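Local coordinates for Galactose/lactose metabolism regulatory protein GAL80 (Saccharomyces cerevisiae, PDB 3BTV) that represses the galactose and lactose metabolic genes of yeast by binding the activator GAL4 and blocking its transcriptional activation when no inducing sugar is present, at residues D298-T302 and K303-K307; T212-G215 and H216-I220; Y139-A142 and A143-G146; A127-S131 and L132-E136. The protein carries 1 engineered substitution. All coordinates share one frame; numbering follows the deposited sequence.

Interaction 1: D298-T302 and K303-K307; sequences DIHGT and KRDLK. Engineered in segment 303-307: R304 (natural residue Gly).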
loop_
_atom_site.group_PDB
_atom_site.type_symbol
_atom_site.label_atom_id
_atom_site.label_comp_id
_atom_site.label_asym_id
_atom_site.label_seq_id
_atom_site.Cartn_x
_atom_site.Cartn_y
_atom_site.Cartn_z
ATOM N N ASP B 298 5.758 7.787 -3.465
ATOM C CA ASP B 298 6.815 7.917 -2.459
ATOM C C ASP B 298 7.902 6.915 -2.770
ATOM O O ASP B 298 7.655 5.712 -2.751
ATOM C CB ASP B 298 6.241 7.588 -1.081
ATOM C CG ASP B 298 5.441 8.733 -0.490
ATOM O OD1 ASP B 298 4.532 8.460 0.322
ATOM O OD2 ASP B 298 5.721 9.903 -0.837
ATOM N N ILE B 299 9.103 7.399 -3.050
ATOM C CA ILE B 299 10.236 6.510 -3.300
ATOM C C ILE B 299 11.241 6.649 -2.157
ATOM O O ILE B 299 11.762 7.721 -1.919
ATOM C CB ILE B 299 10.871 6.827 -4.653
ATOM C CG1 ILE B 299 9.807 6.683 -5.743
ATOM C CG2 ILE B 299 12.064 5.912 -4.928
ATOM C CD1 ILE B 299 10.291 6.924 -7.136
ATOM N N HIS B 300 11.454 5.581 -1.399
ATOM C CA HIS B 300 12.348 5.660 -0.235
ATOM C C HIS B 300 13.712 5.092 -0.599
ATOM O O HIS B 300 13.834 3.898 -0.938
ATOM C CB HIS B 300 11.740 4.887 0.935
ATOM C CG HIS B 300 10.313 5.242 1.200
ATOM N ND1 HIS B 300 9.950 6.413 1.835
ATOM C CD2 HIS B 300 9.156 4.585 0.923
ATOM C CE1 HIS B 300 8.630 6.463 1.939
ATOM N NE2 HIS B 300 8.126 5.368 1.391
ATOM N N GLY B 301 14.724 5.951 -0.567
ATOM C CA GLY B 301 16.092 5.576 -0.906
ATOM C C GLY B 301 16.934 5.368 0.335
ATOM O O GLY B 301 16.523 5.725 1.423
ATOM N N THR B 302 18.112 4.780 0.183
ATOM C CA THR B 302 18.985 4.599 1.342
ATOM C C THR B 302 19.606 5.915 1.783
ATOM O O THR B 302 19.994 6.040 2.937
ATOM C CB THR B 302 20.118 3.597 1.069
ATOM O OG1 THR B 302 20.791 3.975 -0.127
ATOM C CG2 THR B 302 19.548 2.173 0.886
ATOM N N LYS B 303 19.686 6.889 0.874
ATOM C CA LYS B 303 20.269 8.199 1.201
ATOM C C LYS B 303 19.259 9.337 1.330
ATOM O O LYS B 303 19.419 10.209 2.175
ATOM C CB LYS B 303 21.303 8.615 0.154
ATOM C CG LYS B 303 22.561 7.758 0.129
ATOM C CD LYS B 303 23.458 8.187 -1.018
ATOM C CE LYS B 303 24.396 7.064 -1.446
ATOM N NZ LYS B 303 25.384 6.700 -0.399
ATOM N N ARG B 304 18.251 9.349 0.461
ATOM C CA ARG B 304 17.238 10.394 0.465
ATOM C C ARG B 304 15.909 9.800 0.074
ATOM O O ARG B 304 15.859 8.716 -0.522
ATOM C CB ARG B 304 17.570 11.492 -0.549
ATOM C CG ARG B 304 18.794 12.340 -0.234
ATOM C CD ARG B 304 18.874 13.520 -1.221
ATOM N NE ARG B 304 20.027 14.372 -0.969
ATOM C CZ ARG B 304 21.280 14.058 -1.289
ATOM N NH1 ARG B 304 21.554 12.901 -1.882
ATOM N NH2 ARG B 304 22.267 14.905 -1.015
ATOM N N ASP B 305 14.834 10.502 0.418
ATOM C CA ASP B 305 13.510 10.144 -0.079
ATOM C C ASP B 305 13.100 11.124 -1.158
ATOM O O ASP B 305 13.470 12.307 -1.124
ATOM C CB ASP B 305 12.470 10.185 1.036
ATOM C CG ASP B 305 12.622 9.028 2.017
ATOM O OD1 ASP B 305 13.442 8.113 1.755
ATOM O OD2 ASP B 305 11.919 9.040 3.046
ATOM N N LEU B 306 12.314 10.625 -2.102
ATOM C CA LEU B 306 11.801 11.424 -3.204
ATOM C C LEU B 306 10.291 11.231 -3.202
ATOM O O LEU B 306 9.815 10.121 -3.042
ATOM C CB LEU B 306 12.402 10.890 -4.502
ATOM C CG LEU B 306 12.128 11.523 -5.847
ATOM C CD1 LEU B 306 13.257 11.130 -6.791
ATOM C CD2 LEU B 306 10.818 10.992 -6.350
ATOM N N LYS B 307 9.553 12.306 -3.380
ATOM C CA LYS B 307 8.099 12.243 -3.463
ATOM C C LYS B 307 7.560 13.091 -4.625
ATOM O O LYS B 307 7.913 14.273 -4.793
ATOM C CB LYS B 307 7.473 12.702 -2.146
ATOM C CG LYS B 307 5.944 12.768 -2.192
ATOM C CD LYS B 307 5.408 13.809 -1.198
ATOM C CE LYS B 307 5.482 13.304 0.237
ATOM N NZ LYS B 307 4.672 12.049 0.409
#

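Interaction 2: T212-G215 and H216-I220; sequences TTFG and HTIDI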
loop_
_atom_site.group_PDB
_atom_site.type_symbol
_atom_site.label_atom_id
_atom_site.label_comp_id
_atom_site.label_asym_id
_atom_site.label_seq_id
_atom_site.Cartn_x
_atom_site.Cartn_y
_atom_site.Cartn_z
ATOM N N THR B 212 -5.910 2.491 -17.707
ATOM C CA THR B 212 -5.610 3.875 -18.025
ATOM C C THR B 212 -4.825 4.564 -16.920
ATOM O O THR B 212 -3.667 4.933 -17.110
ATOM C CB THR B 212 -6.899 4.655 -18.334
ATOM O OG1 THR B 212 -7.709 3.883 -19.231
ATOM C CG2 THR B 212 -6.575 6.019 -18.971
ATOM N N THR B 213 -5.454 4.724 -15.764
ATOM C CA THR B 213 -4.872 5.490 -14.673
ATOM C C THR B 213 -3.664 4.783 -14.080
ATOM O O THR B 213 -2.587 5.344 -13.997
ATOM C CB THR B 213 -5.891 5.740 -13.558
ATOM O OG1 THR B 213 -7.090 6.264 -14.131
ATOM C CG2 THR B 213 -5.334 6.740 -12.541
ATOM N N PHE B 214 -3.857 3.534 -13.679
ATOM C CA PHE B 214 -2.748 2.722 -13.231
ATOM C C PHE B 214 -1.714 2.528 -14.343
ATOM O O PHE B 214 -0.511 2.559 -14.086
ATOM C CB PHE B 214 -3.261 1.383 -12.715
ATOM C CG PHE B 214 -2.170 0.426 -12.338
ATOM C CD1 PHE B 214 -1.478 0.578 -11.153
ATOM C CD2 PHE B 214 -1.835 -0.616 -13.174
ATOM C CE1 PHE B 214 -0.481 -0.297 -10.813
ATOM C CE2 PHE B 214 -0.833 -1.500 -12.835
ATOM C CZ PHE B 214 -0.161 -1.342 -11.660
ATOM N N GLY B 215 -2.173 2.337 -15.577
ATOM C CA GLY B 215 -1.258 2.180 -16.696
ATOM C C GLY B 215 -0.268 3.339 -16.858
ATOM O O GLY B 215 0.943 3.135 -16.931
ATOM N N HIS B 216 -0.775 4.565 -16.944
ATOM C CA HIS B 216 0.111 5.718 -17.084
ATOM C C HIS B 216 1.077 5.780 -15.893
ATOM O O HIS B 216 2.278 5.946 -16.059
ATOM C CB HIS B 216 -0.687 7.023 -17.166
ATOM C CG HIS B 216 -1.224 7.335 -18.530
ATOM N ND1 HIS B 216 -0.429 7.792 -19.560
ATOM C CD2 HIS B 216 -2.490 7.300 -19.018
ATOM C CE1 HIS B 216 -1.176 8.011 -20.631
ATOM N NE2 HIS B 216 -2.431 7.721 -20.329
ATOM N N THR B 217 0.540 5.592 -14.695
ATOM C CA THR B 217 1.327 5.733 -13.472
ATOM C C THR B 217 2.396 4.661 -13.285
ATOM O O THR B 217 3.540 4.959 -12.952
ATOM C CB THR B 217 0.416 5.759 -12.237
ATOM O OG1 THR B 217 -0.554 6.800 -12.394
ATOM C CG2 THR B 217 1.239 6.042 -10.982
ATOM N N ILE B 218 2.033 3.408 -13.495
ATOM C CA ILE B 218 2.972 2.333 -13.264
ATOM C C ILE B 218 4.046 2.379 -14.346
ATOM O O ILE B 218 5.196 1.984 -14.134
ATOM C CB ILE B 218 2.262 0.966 -13.231
ATOM C CG1 ILE B 218 3.066 -0.018 -12.378
ATOM C CG2 ILE B 218 2.041 0.458 -14.653
ATOM C CD1 ILE B 218 3.035 0.257 -10.885
ATOM N N ASP B 219 3.682 2.896 -15.507
ATOM C CA ASP B 219 4.681 3.028 -16.554
ATOM C C ASP B 219 5.726 4.078 -16.203
ATOM O O ASP B 219 6.909 3.852 -16.435
ATOM C CB ASP B 219 4.078 3.378 -17.917
ATOM C CG ASP B 219 5.157 3.604 -18.964
ATOM O OD1 ASP B 219 5.843 2.627 -19.337
ATOM O OD2 ASP B 219 5.354 4.763 -19.383
ATOM N N ILE B 220 5.312 5.233 -15.683
ATOM C CA ILE B 220 6.326 6.230 -15.285
ATOM C C ILE B 220 7.148 5.710 -14.120
ATOM O O ILE B 220 8.333 6.029 -13.995
ATOM C CB ILE B 220 5.754 7.646 -14.945
ATOM C CG1 ILE B 220 4.858 7.589 -13.716
ATOM C CG2 ILE B 220 5.007 8.258 -16.137
ATOM C CD1 ILE B 220 4.344 8.962 -13.300
#

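Interaction 3: Y139-A142 and A143-G146; sequences YKAA and AERG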
loop_
_atom_site.group_PDB
_atom_site.type_symbol
_atom_site.label_atom_id
_atom_site.label_comp_id
_atom_site.label_asym_id
_atom_site.label_seq_id
_atom_site.Cartn_x
_atom_site.Cartn_y
_atom_site.Cartn_z
ATOM N N TYR B 139 0.525 -4.267 -33.071
ATOM C CA TYR B 139 1.979 -4.178 -33.082
ATOM C C TYR B 139 2.514 -4.919 -34.289
ATOM O O TYR B 139 3.269 -4.369 -35.093
ATOM C CB TYR B 139 2.630 -4.729 -31.803
ATOM C CG TYR B 139 4.132 -4.546 -31.865
ATOM C CD1 TYR B 139 4.709 -3.304 -31.612
ATOM C CD2 TYR B 139 4.969 -5.594 -32.239
ATOM C CE1 TYR B 139 6.080 -3.116 -31.704
ATOM C CE2 TYR B 139 6.343 -5.418 -32.328
ATOM C CZ TYR B 139 6.890 -4.175 -32.067
ATOM O OH TYR B 139 8.249 -3.990 -32.154
ATOM N N LYS B 140 2.096 -6.171 -34.424
ATOM C CA LYS B 140 2.523 -6.999 -35.545
ATOM C C LYS B 140 2.290 -6.300 -36.885
ATOM O O LYS B 140 3.202 -6.212 -37.706
ATOM C CB LYS B 140 1.816 -8.358 -35.502
ATOM C CG LYS B 140 2.453 -9.425 -36.391
ATOM C CD LYS B 140 1.516 -10.609 -36.606
ATOM C CE LYS B 140 0.859 -11.045 -35.302
ATOM N NZ LYS B 140 1.838 -11.484 -34.263
ATOM N N ALA B 141 1.084 -5.786 -37.104
ATOM C CA ALA B 141 0.787 -5.093 -38.358
ATOM C C ALA B 141 1.648 -3.835 -38.541
ATOM O O ALA B 141 2.081 -3.525 -39.651
ATOM C CB ALA B 141 -0.698 -4.754 -38.454
ATOM N N ALA B 142 1.899 -3.108 -37.454
ATOM C CA ALA B 142 2.738 -1.918 -37.537
ATOM C C ALA B 142 4.175 -2.308 -37.861
ATOM O O ALA B 142 4.810 -1.723 -38.734
ATOM C CB ALA B 142 2.687 -1.133 -36.232
ATOM N N ALA B 143 4.682 -3.301 -37.144
ATOM C CA ALA B 143 6.047 -3.767 -37.345
ATOM C C ALA B 143 6.252 -4.283 -38.767
ATOM O O ALA B 143 7.210 -3.899 -39.438
ATOM C CB ALA B 143 6.400 -4.837 -36.315
ATOM N N GLU B 144 5.346 -5.133 -39.240
ATOM C CA GLU B 144 5.441 -5.636 -40.609
ATOM C C GLU B 144 5.100 -4.544 -41.620
ATOM O O GLU B 144 4.991 -4.800 -42.817
ATOM C CB GLU B 144 4.559 -6.874 -40.818
ATOM C CG GLU B 144 3.073 -6.653 -40.580
ATOM C CD GLU B 144 2.268 -7.936 -40.709
ATOM O OE1 GLU B 144 2.363 -8.594 -41.764
ATOM O OE2 GLU B 144 1.537 -8.286 -39.757
ATOM N N ARG B 145 4.933 -3.324 -41.125
ATOM C CA ARG B 145 4.700 -2.173 -41.989
ATOM C C ARG B 145 5.977 -1.347 -42.107
ATOM O O ARG B 145 6.153 -0.591 -43.058
ATOM C CB ARG B 145 3.555 -1.308 -41.452
ATOM C CG ARG B 145 3.281 -0.058 -42.283
ATOM C CD ARG B 145 3.099 -0.405 -43.757
ATOM N NE ARG B 145 2.986 0.792 -44.588
ATOM C CZ ARG B 145 4.019 1.443 -45.117
ATOM N NH1 ARG B 145 5.255 1.020 -44.900
ATOM N NH2 ARG B 145 3.812 2.520 -45.866
ATOM N N GLY B 146 6.860 -1.488 -41.124
ATOM C CA GLY B 146 8.163 -0.852 -41.178
ATOM C C GLY B 146 8.245 0.556 -40.615
ATOM O O GLY B 146 9.342 1.087 -40.439
#

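Interaction 4: A127-S131 and L132-E136; sequences ALACS and LDQAE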
loop_
_atom_site.group_PDB
_atom_site.type_symbol
_atom_site.label_atom_id
_atom_site.label_comp_id
_atom_site.label_asym_id
_atom_site.label_seq_id
_atom_site.Cartn_x
_atom_site.Cartn_y
_atom_site.Cartn_z
ATOM N N ALA B 127 -4.846 4.033 -24.314
ATOM C CA ALA B 127 -4.300 2.698 -24.512
ATOM C C ALA B 127 -4.271 2.306 -25.982
ATOM O O ALA B 127 -5.073 2.783 -26.786
ATOM C CB ALA B 127 -5.119 1.676 -23.713
ATOM N N LEU B 128 -3.349 1.411 -26.326
ATOM C CA LEU B 128 -3.186 0.997 -27.709
ATOM C C LEU B 128 -4.446 0.289 -28.209
ATOM O O LEU B 128 -4.934 0.570 -29.299
ATOM C CB LEU B 128 -1.964 0.083 -27.866
ATOM C CG LEU B 128 -1.730 -0.421 -29.297
ATOM C CD1 LEU B 128 -1.715 0.743 -30.298
ATOM C CD2 LEU B 128 -0.438 -1.225 -29.383
ATOM N N ALA B 129 -4.985 -0.610 -27.393
ATOM C CA ALA B 129 -6.179 -1.354 -27.785
ATOM C C ALA B 129 -6.998 -1.783 -26.570
ATOM O O ALA B 129 -6.678 -1.426 -25.432
ATOM C CB ALA B 129 -5.798 -2.559 -28.619
ATOM N N CYS B 130 -8.066 -2.533 -26.823
ATOM C CA CYS B 130 -8.975 -2.988 -25.765
ATOM C C CYS B 130 -8.563 -4.296 -25.110
ATOM O O CYS B 130 -9.152 -4.702 -24.108
ATOM C CB CYS B 130 -10.386 -3.153 -26.333
ATOM S SG CYS B 130 -11.078 -1.600 -26.897
ATOM N N SER B 131 -7.574 -4.968 -25.689
ATOM C CA SER B 131 -7.084 -6.231 -25.143
ATOM C C SER B 131 -5.655 -6.465 -25.598
ATOM O O SER B 131 -5.205 -5.872 -26.582
ATOM C CB SER B 131 -7.954 -7.391 -25.617
ATOM O OG SER B 131 -7.816 -7.572 -27.026
ATOM N N LEU B 132 -4.945 -7.327 -24.878
ATOM C CA LEU B 132 -3.582 -7.684 -25.246
ATOM C C LEU B 132 -3.593 -8.305 -26.651
ATOM O O LEU B 132 -2.761 -7.983 -27.509
ATOM C CB LEU B 132 -2.993 -8.644 -24.202
ATOM C CG LEU B 132 -1.591 -9.188 -24.477
ATOM C CD1 LEU B 132 -0.621 -8.050 -24.717
ATOM C CD2 LEU B 132 -1.119 -10.074 -23.354
ATOM N N ASP B 133 -4.564 -9.174 -26.895
ATOM C CA ASP B 133 -4.726 -9.778 -28.221
ATOM C C ASP B 133 -4.755 -8.731 -29.330
ATOM O O ASP B 133 -3.980 -8.808 -30.286
ATOM C CB ASP B 133 -5.991 -10.631 -28.279
ATOM C CG ASP B 133 -5.808 -11.985 -27.624
ATOM O OD1 ASP B 133 -4.645 -12.402 -27.432
ATOM O OD2 ASP B 133 -6.825 -12.635 -27.305
ATOM N N GLN B 134 -5.651 -7.754 -29.203
ATOM C CA GLN B 134 -5.711 -6.640 -30.148
ATOM C C GLN B 134 -4.379 -5.906 -30.230
ATOM O O GLN B 134 -3.927 -5.554 -31.321
ATOM C CB GLN B 134 -6.787 -5.632 -29.731
ATOM C CG GLN B 134 -8.193 -5.944 -30.213
ATOM C CD GLN B 134 -9.145 -4.756 -30.071
ATOM O OE1 GLN B 134 -8.792 -3.712 -29.508
ATOM N NE2 GLN B 134 -10.354 -4.911 -30.594
ATOM N N ALA B 135 -3.769 -5.644 -29.070
ATOM C CA ALA B 135 -2.526 -4.869 -29.034
ATOM C C ALA B 135 -1.428 -5.576 -29.831
ATOM O O ALA B 135 -0.710 -4.959 -30.625
ATOM C CB ALA B 135 -2.078 -4.616 -27.583
ATOM N N GLU B 136 -1.313 -6.882 -29.624
ATOM C CA GLU B 136 -0.355 -7.690 -30.371
ATOM C C GLU B 136 -0.604 -7.685 -31.872
ATOM O O GLU B 136 0.340 -7.599 -32.661
ATOM C CB GLU B 136 -0.289 -9.112 -29.813
ATOM C CG GLU B 136 0.668 -9.191 -28.636
ATOM C CD GLU B 136 0.470 -10.418 -27.775
ATOM O OE1 GLU B 136 -0.426 -11.233 -28.089
ATOM O OE2 GLU B 136 1.215 -10.560 -26.779
#

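Interaction 1: D298-T302 and K303-K307
Strand segments 298-301 and 305-307 run antiparallel, their short axes 4.8 Å apart at closest, with I299 and L306 forming the hydrogen-bonded pair between two non-hydrogen-bonded ones, D298-K307 and H300-D305. I299 N gives a nearly straight bond to L306 O (2.8 Å), and L306 N returns one to I299 O (3.0 Å). On one face of the sheet D298 and K307 lie alongside each other. The lysine chain leaves with CG anti to its backbone N (chi1 175°) and then bends at chi3 and chi4, curling round D298 OD2 so that NZ meets the syn lone pair of this oxygen at 2.7 Å in a salt bridge. Further toward the turn on this face, the D305 carboxylate stands steeply to the H300 ring, their planes 77° apart. H300 ND1 makes a straight but long and weak hydrogen bond to D305 OD2 (3.5 Å). NE2 makes the stronger bond, to E180 OE1, so the imidazole is held only weakly by D305. G301 N is shared, weakly, between R304 O (3.0 Å) and D305 OD1. I299 and L306 point to the other face, where I299 CD1 touches L306 CD2 at 4.2 Å and both pack on I168 of helix 159-169. The engineered R304 points away from 298-302; NH1 bonds to the Y172 carbonyl oxygen and the guanidinium makes a cation-pi contact with the Y172 ring. T302 packs against Y190 of the second subunit. The arrangement is a beta hairpin of adjacent strands in the large mixed sheet of the C-terminal domain.

Interaction 2: T212-G215 and H216-I220
F214 and I218, one helical turn apart, form the tightly packed side of this contact. The F214 side chain extends with CG anti to the backbone N (chi1 175°), which swings its ring along the helix against the isoleucine. I218 CB sits over one face of the ring, 3.9 Å from the centroid and displaced toward the rim, in a CH-pi contact; the chain beyond it continues across the ring, I218 CD1 reaching F214 CE1 at 3.6 Å. The backbone is close here as well, with I218 N bonded to F214 O at 2.7 Å. Beside this, the buried T217 hydroxyl turns back on its own helix: OG1 donates to T213 O (3.0 Å), and T217 N reaches the same oxygen from the opposite face of its carbonyl plane, so two bonds grip T213 O, and the one from OG1 holds the hydroxyl against the helix.

The side of T212 and H216 is looser and partly exposed. H216 N binds T212 O at 2.9 Å and the ring leans on that oxygen, CD2 to O 3.3 Å, but the side chains touch only lightly. The imidazole also meets W126 edge-to-face, and T212 OG1 bonds to D208 N. The buried D219 carboxylate is paired with R156. Helix 209-225 thus lies between two layers: F214 and I218 press on helix 405-424, while toward the sheet F214 meets F267 and C280, T213 and T217 rest on F282, and T217 reaches L295 and I297.

Interaction 3: Y139-A142 and A143-G146
With chi1 near 60°, E144 carries its CG between the backbone N and the carbonyl carbon, which folds the side chain back against the last helical turn, and Y139, its CG anti to the backbone N (chi1 -178°), lays its ring along the helix toward A143. As a result E144 CG sits tightly against K140 O, 2.9 Å away, and the extended chain beyond it runs past the backbone of A141. The carboxylate crosses the aliphatic part of K140, E144 OE2 lying 3.7 Å from K140 CG; the lysine bends away at chi3 and chi4, leaving K140 NZ and E144 OE2 6.4 Å apart, too far for a salt bridge. A143 CB approaches Y139 CE2 at 4.0 Å, a light apolar touch.

Two regular helical bonds precede the end of the helix, A143 N to Y139 O (2.7 Å) and E144 N to K140 O (2.8 Å). The regular pattern then gives out: A142 O takes a weak bond from G146 N (3.2 Å), the nearby R145 N being less surely placed. R145 sets out toward the helix end, CB near A142 O, and then its chain, bent at chi2, leads away to S113 and L110. Y139 and A142 pack on L405 of helix 405-424. G146, with a positive phi of 89°, donates its N-H to A143 O, closing a type I beta turn over A143-G146. The whole is a helix C-terminal end unwinding through a turn, here joining helix 132-143 to strand 148-152 in the Rossmann-type domain.

Interaction 4: A127-S131 and L132-E136
S131, the N-cap of helix 132-143, faces Q134 in the first turn of this helix, which follows strand 121-125 in the Rossmann-type fold. The serine's OG lies between its own backbone N and carbonyl carbon (chi1 67°), and from there it turns in over the first helical turn to accept the N-H of Q134 in a nearly straight bond of 3.1 Å. Q134 leans back the other way. Its chain, extended beyond CG, passes alongside OG and over the methyl of A129, Q134 CB standing 3.4 Å from A129 CB. The terminal amide thereby reaches the loop backbone ahead of the helix, so the side chain of S131 caps a helix N-H while that of Q134 accepts from the loop N-H of C130. S131 O takes the first full-turn bond, from A135 N (2.9 Å). On the buried side L128 and A129 converge on A135: L128 CD2 touches A135 CB at 4.2 Å, and L128 and A135 both also meet H412 of helix 405-424. The loop is held further by L128 O, bonded to H102. Q134 OE1 receives the N-H of C130 at 3.0 Å, the donor tilted 34° out of the amide plane.

In the fold
From the N terminus, interaction 4 comes first, turning the loop after strand 121-125 into helix 132-143; interaction 3 adjoins it in sequence and ends the same helix ahead of strand 148-152. Together they frame one helix of the Rossmann-type domain, their centres about 14 Å apart. The chain then enters the C-terminal domain, where interaction 2 lies within helix 209-225, near the centre of the chain, and interaction 1 closes the hairpin of strands 295-301 and 305-310. The four follow in series, none nested or crossed. Helix 405-424 links the domains, touching interactions 2, 3 and 4, while strand 295-301 connects interaction 2 with the hairpin.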